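PadR family transcriptional regulator (Streptococcus pneumoniae, PDB 5ZQH) probably binds promoter DNA as a dimer through a winged helix-turn-helix domain and regulates transcription, as other PadR-family proteins do. Local coordinates at residues A[87-90]-A[91-95]; A[48-51]-A[52-56]. All coordinates share one frame; numbering follows the deposited sequence.

Contact 1. Residues A[87-90]-A[91-95]; sequences WQQW and DDLSQ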
loop_
_atom_site.group_PDB
_atom_site.type_symbol
_atom_site.label_atom_id
_atom_site.label_comp_id
_atom_site.label_asym_id
_atom_site.label_seq_id
_atom_site.Cartn_x
_atom_site.Cartn_y
_atom_site.Cartn_z
ATOM N N TRP A 87 -2.704 -9.046 -6.859
ATOM C CA TRP A 87 -3.694 -8.608 -7.849
ATOM C C TRP A 87 -5.132 -8.667 -7.354
ATOM O O TRP A 87 -5.943 -7.816 -7.722
ATOM C CB TRP A 87 -3.544 -9.345 -9.183
ATOM C CG TRP A 87 -2.332 -8.912 -9.966
ATOM C CD1 TRP A 87 -1.325 -9.713 -10.423
ATOM C CD2 TRP A 87 -1.992 -7.573 -10.368
ATOM N NE1 TRP A 87 -0.387 -8.966 -11.094
ATOM C CE2 TRP A 87 -0.767 -7.650 -11.075
ATOM C CE3 TRP A 87 -2.607 -6.320 -10.208
ATOM C CZ2 TRP A 87 -0.137 -6.520 -11.619
ATOM C CZ3 TRP A 87 -1.983 -5.194 -10.753
ATOM C CH2 TRP A 87 -0.759 -5.305 -11.452
ATOM N N GLN A 88 -5.435 -9.653 -6.515
ATOM C CA GLN A 88 -6.741 -9.726 -5.857
ATOM C C GLN A 88 -6.906 -8.601 -4.830
ATOM O O GLN A 88 -7.959 -7.955 -4.777
ATOM C CB GLN A 88 -6.960 -11.094 -5.210
ATOM C CG GLN A 88 -7.078 -12.224 -6.215
ATOM C CD GLN A 88 -7.299 -13.565 -5.554
ATOM O OE1 GLN A 88 -6.372 -14.372 -5.436
ATOM N NE2 GLN A 88 -8.533 -13.813 -5.113
ATOM N N GLN A 89 -5.858 -8.366 -4.042
ATOM C CA GLN A 89 -5.844 -7.282 -3.057
ATOM C C GLN A 89 -5.865 -5.900 -3.711
ATOM O O GLN A 89 -6.498 -4.990 -3.189
ATOM C CB GLN A 89 -4.652 -7.410 -2.110
ATOM C CG GLN A 89 -4.876 -6.736 -0.766
ATOM C CD GLN A 89 -3.836 -7.100 0.275
ATOM O OE1 GLN A 89 -4.180 -7.452 1.402
ATOM N NE2 GLN A 89 -2.560 -7.009 -0.091
ATOM N N TRP A 90 -5.189 -5.755 -4.850
ATOM C CA TRP A 90 -5.201 -4.492 -5.587
ATOM C C TRP A 90 -6.586 -4.187 -6.173
ATOM O O TRP A 90 -7.070 -3.058 -6.035
ATOM C CB TRP A 90 -4.115 -4.426 -6.672
ATOM C CG TRP A 90 -4.154 -3.121 -7.394
ATOM C CD1 TRP A 90 -4.695 -2.878 -8.633
ATOM C CD2 TRP A 90 -3.689 -1.858 -6.905
ATOM N NE1 TRP A 90 -4.571 -1.545 -8.952
ATOM C CE2 TRP A 90 -3.959 -0.894 -7.912
ATOM C CE3 TRP A 90 -3.059 -1.446 -5.719
ATOM C CZ2 TRP A 90 -3.620 0.459 -7.768
ATOM C CZ3 TRP A 90 -2.718 -0.101 -5.576
ATOM C CH2 TRP A 90 -3.004 0.838 -6.600
ATOM N N ASP A 91 -7.203 -5.186 -6.813
ATOM C CA ASP A 91 -8.568 -5.087 -7.343
ATOM C C ASP A 91 -9.601 -4.776 -6.252
ATOM O O ASP A 91 -10.511 -3.968 -6.472
ATOM C CB ASP A 91 -8.962 -6.374 -8.080
ATOM C CG ASP A 91 -8.326 -6.493 -9.466
ATOM O OD1 ASP A 91 -7.200 -5.983 -9.685
ATOM O OD2 ASP A 91 -8.956 -7.122 -10.348
ATOM N N ASP A 92 -9.444 -5.417 -5.089
ATOM C CA ASP A 92 -10.342 -5.240 -3.944
ATOM C C ASP A 92 -10.236 -3.828 -3.364
ATOM O O ASP A 92 -11.249 -3.142 -3.224
ATOM C CB ASP A 92 -10.085 -6.319 -2.873
ATOM C CG ASP A 92 -10.915 -6.117 -1.598
ATOM O OD1 ASP A 92 -12.167 -6.139 -1.661
ATOM O OD2 ASP A 92 -10.305 -5.955 -0.521
ATOM N N LEU A 93 -9.011 -3.398 -3.063
ATOM C CA LEU A 93 -8.773 -2.096 -2.439
ATOM C C LEU A 93 -9.071 -0.912 -3.366
ATOM O O LEU A 93 -9.505 0.139 -2.891
ATOM C CB LEU A 93 -7.360 -2.010 -1.834
ATOM C CG LEU A 93 -7.028 -2.955 -0.663
ATOM C CD1 LEU A 93 -5.530 -2.974 -0.387
ATOM C CD2 LEU A 93 -7.803 -2.610 0.603
ATOM N N SER A 94 -8.871 -1.097 -4.675
ATOM C CA SER A 94 -9.197 -0.076 -5.682
ATOM C C SER A 94 -10.677 0.314 -5.666
ATOM O O SER A 94 -10.987 1.506 -5.637
ATOM C CB SER A 94 -8.773 -0.515 -7.091
ATOM O OG SER A 94 -7.373 -0.732 -7.159
ATOM N N GLN A 95 -11.569 -0.683 -5.669
ATOM C CA GLN A 95 -13.018 -0.430 -5.638
ATOM C C GLN A 95 -13.536 0.095 -4.291
ATOM O O GLN A 95 -14.508 0.852 -4.251
ATOM C CB GLN A 95 -13.839 -1.626 -6.164
ATOM C CG GLN A 95 -14.024 -2.806 -5.213
ATOM C CD GLN A 95 -15.246 -3.654 -5.553
ATOM O OE1 GLN A 95 -15.421 -4.091 -6.692
ATOM N NE2 GLN A 95 -16.093 -3.896 -4.560
#
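Ser94 meets Trp90 one helical turn earlier, and its hydroxyl does two things there. OG donates to Trp90 O at 2.6 Å, and it also sits over one face of the Trp90 indole, displaced toward the rim, 3.4 Å from NE1; the angle at NE1 is too poor for a hydrogen bond. Ser94 N reaches the same carbonyl oxygen at 3.0 Å from the opposite face of the carbonyl plane, so two donors of one residue grip Trp90 O. The torsions explain the overlap: Trp90 holds CG anti to its own N (chi1 -180°), which swings the indole beside its carbonyl carbon, and Ser94 keeps OG beside its own N (chi1 -61°). One residue back along the helix, Gln89 and Leu93 lie side by side, pointing the same way, with Gln89 CG 3.8 Å from Leu93 CD1. Further out, Trp90 stacks on Trp90 of the second subunit and Leu93 packs on Leu5 of that subunit, while Trp87 NE1 is hydrogen-bonded to Asp15 of its own chain. The contact therefore belongs to the dimer-forming C-terminal helix of a PadR protein, where the serine satisfies its hydroxyl within the helix while lying against a tryptophan committed to the subunit interface.

Contact 2. Residues A[48-51]-A[52-56]; sequences LQKL and EKNQW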
loop_
_atom_site.group_PDB
_atom_site.type_symbol
_atom_site.label_atom_id
_atom_site.label_comp_id
_atom_site.label_asym_id
_atom_site.label_seq_id
_atom_site.Cartn_x
_atom_site.Cartn_y
_atom_site.Cartn_z
ATOM N N LEU A 48 14.705 -6.892 -3.542
ATOM C CA LEU A 48 15.087 -8.156 -4.176
ATOM C C LEU A 48 15.771 -9.097 -3.189
ATOM O O LEU A 48 15.512 -10.301 -3.207
ATOM C CB LEU A 48 15.982 -7.923 -5.402
ATOM C CG LEU A 48 15.414 -7.222 -6.646
ATOM C CD1 LEU A 48 16.532 -6.956 -7.648
ATOM C CD2 LEU A 48 14.292 -8.019 -7.299
ATOM N N GLN A 49 16.621 -8.535 -2.329
ATOM C CA GLN A 49 17.310 -9.270 -1.263
ATOM C C GLN A 49 16.312 -9.915 -0.291
ATOM O O GLN A 49 16.474 -11.081 0.074
ATOM C CB GLN A 49 18.254 -8.331 -0.504
ATOM C CG GLN A 49 19.477 -8.993 0.111
ATOM C CD GLN A 49 20.784 -8.469 -0.459
ATOM O OE1 GLN A 49 20.990 -7.254 -0.577
ATOM N NE2 GLN A 49 21.685 -9.381 -0.799
ATOM N N LYS A 50 15.286 -9.144 0.099
ATOM C CA LYS A 50 14.236 -9.576 1.022
ATOM C C LYS A 50 13.403 -10.726 0.459
ATOM O O LYS A 50 13.195 -11.728 1.146
ATOM C CB LYS A 50 13.344 -8.395 1.418
ATOM C CG LYS A 50 12.384 -8.670 2.576
ATOM C CD LYS A 50 11.749 -7.390 3.100
ATOM C CE LYS A 50 10.515 -6.994 2.304
ATOM N NZ LYS A 50 10.497 -5.534 2.001
ATOM N N LEU A 51 12.945 -10.562 -0.785
ATOM C CA LEU A 51 12.172 -11.560 -1.521
ATOM C C LEU A 51 12.928 -12.878 -1.728
ATOM O O LEU A 51 12.340 -13.947 -1.590
ATOM C CB LEU A 51 11.745 -10.983 -2.876
ATOM C CG LEU A 51 10.469 -10.181 -3.185
ATOM C CD1 LEU A 51 9.843 -9.437 -2.009
ATOM C CD2 LEU A 51 10.785 -9.216 -4.319
ATOM N N GLU A 52 14.222 -12.803 -2.058
ATOM C CA GLU A 52 15.054 -14.010 -2.224
ATOM C C GLU A 52 15.207 -14.782 -0.906
ATOM O O GLU A 52 15.060 -16.009 -0.877
ATOM C CB GLU A 52 16.432 -13.671 -2.819
ATOM C CG GLU A 52 17.225 -14.894 -3.283
ATOM C CD GLU A 52 18.661 -14.600 -3.709
ATOM O OE1 GLU A 52 19.139 -13.449 -3.561
ATOM O OE2 GLU A 52 19.326 -15.542 -4.205
ATOM N N LYS A 53 15.495 -14.047 0.168
ATOM C CA LYS A 53 15.621 -14.595 1.523
ATOM C C LYS A 53 14.283 -15.160 2.033
ATOM O O LYS A 53 14.259 -16.200 2.702
ATOM C CB LYS A 53 16.240 -13.533 2.461
ATOM C CG LYS A 53 16.346 -13.893 3.940
ATOM C CD LYS A 53 15.291 -13.118 4.717
ATOM C CE LYS A 53 14.602 -13.964 5.774
ATOM N NZ LYS A 53 13.305 -13.339 6.162
ATOM N N ASN A 54 13.181 -14.487 1.684
ATOM C CA ASN A 54 11.815 -14.976 1.941
ATOM C C ASN A 54 11.422 -16.223 1.138
ATOM O O ASN A 54 10.348 -16.794 1.367
ATOM C CB ASN A 54 10.786 -13.875 1.649
ATOM C CG ASN A 54 10.707 -12.820 2.738
ATOM O OD1 ASN A 54 11.275 -12.965 3.827
ATOM N ND2 ASN A 54 9.989 -11.736 2.439
ATOM N N GLN A 55 12.284 -16.621 0.196
ATOM C CA GLN A 55 12.046 -17.729 -0.746
ATOM C C GLN A 55 10.817 -17.497 -1.647
ATOM O O GLN A 55 10.119 -18.440 -2.014
ATOM C CB GLN A 55 11.989 -19.095 -0.021
ATOM C CG GLN A 55 13.322 -19.590 0.533
ATOM C CD GLN A 55 13.182 -20.805 1.440
ATOM O OE1 GLN A 55 12.436 -21.747 1.144
ATOM N NE2 GLN A 55 13.911 -20.794 2.554
ATOM N N TRP A 56 10.566 -16.233 -1.992
ATOM C CA TRP A 56 9.504 -15.860 -2.931
ATOM C C TRP A 56 10.053 -15.870 -4.353
ATOM O O TRP A 56 9.358 -16.242 -5.300
ATOM C CB TRP A 56 8.945 -14.475 -2.594
ATOM C CG TRP A 56 8.201 -14.360 -1.272
ATOM C CD1 TRP A 56 8.081 -15.315 -0.293
ATOM C CD2 TRP A 56 7.515 -13.200 -0.779
ATOM N NE1 TRP A 56 7.353 -14.826 0.764
ATOM C CE2 TRP A 56 6.993 -13.532 0.496
ATOM C CE3 TRP A 56 7.281 -11.917 -1.294
ATOM C CZ2 TRP A 56 6.255 -12.620 1.267
ATOM C CZ3 TRP A 56 6.543 -11.006 -0.523
ATOM C CH2 TRP A 56 6.037 -11.368 0.740
#
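A chi2 of 25° in Leu51, away from the staggered positions, turns CD1 toward the indole of Trp56, whose own chi2 of 7° presents CE3 to it. The side chains meet at a slant, Leu51 CD1 lying 3.6 Å from Trp56 CE3 and 3.9 Å from CZ3. The backbone makes this approach possible. Gln55 has positive phi (61°), and two bonds close back on the last turn: Trp56 N to Leu51 O at 2.9 Å, and Gln55 N to Glu52 O at 3.0 Å. Together they form a Schellman motif, and the residues of the longer bond, Leu51 and Trp56, also supply its accompanying apolar contact. Just before Gln55, Asn54 N still donates to Lys50 O at 2.8 Å. The Asn54 side chain lies alongside Lys50, its ND2 3.9 Å from Lys50 CG and over one face of the Trp56 ring, while its OD1 accepts from Lys53 NZ at 3.1 Å. Leu14 of helix 3-19 touches both Leu51 and Trp56, and Arg82 of helix 77-101 touches the Trp56 side chain. Thus the positive phi of Gln55 breaks the helix, two backbone bonds cap its last turn, and the apolar pair joins the domain core, ending what is probably the DNA-recognition helix just before the wing.

From the N terminus, helix 3-19 comes first and serves both sites: Val13 and Leu14 touch side chains of contact 2, and Asp15 is hydrogen-bonded to Trp87 NE1 of contact 1. Contact 2 then closes the short turn in which helix 45-53 gives way to strand 57-63. The chain next runs through strands 57-63 and 69-75, the hairpin of the wing, before entering helix 77-101, within which contact 1 covers about two and a half turns without closing any loop. The two are in series, neither nested nor crossing; the centres of contacts 1 and 2 lie about 23 Å apart. Contact 2 packs against the start of helix 77-101 through Trp56, whereas contact 1 lies farther along it, at the interface with the second subunit.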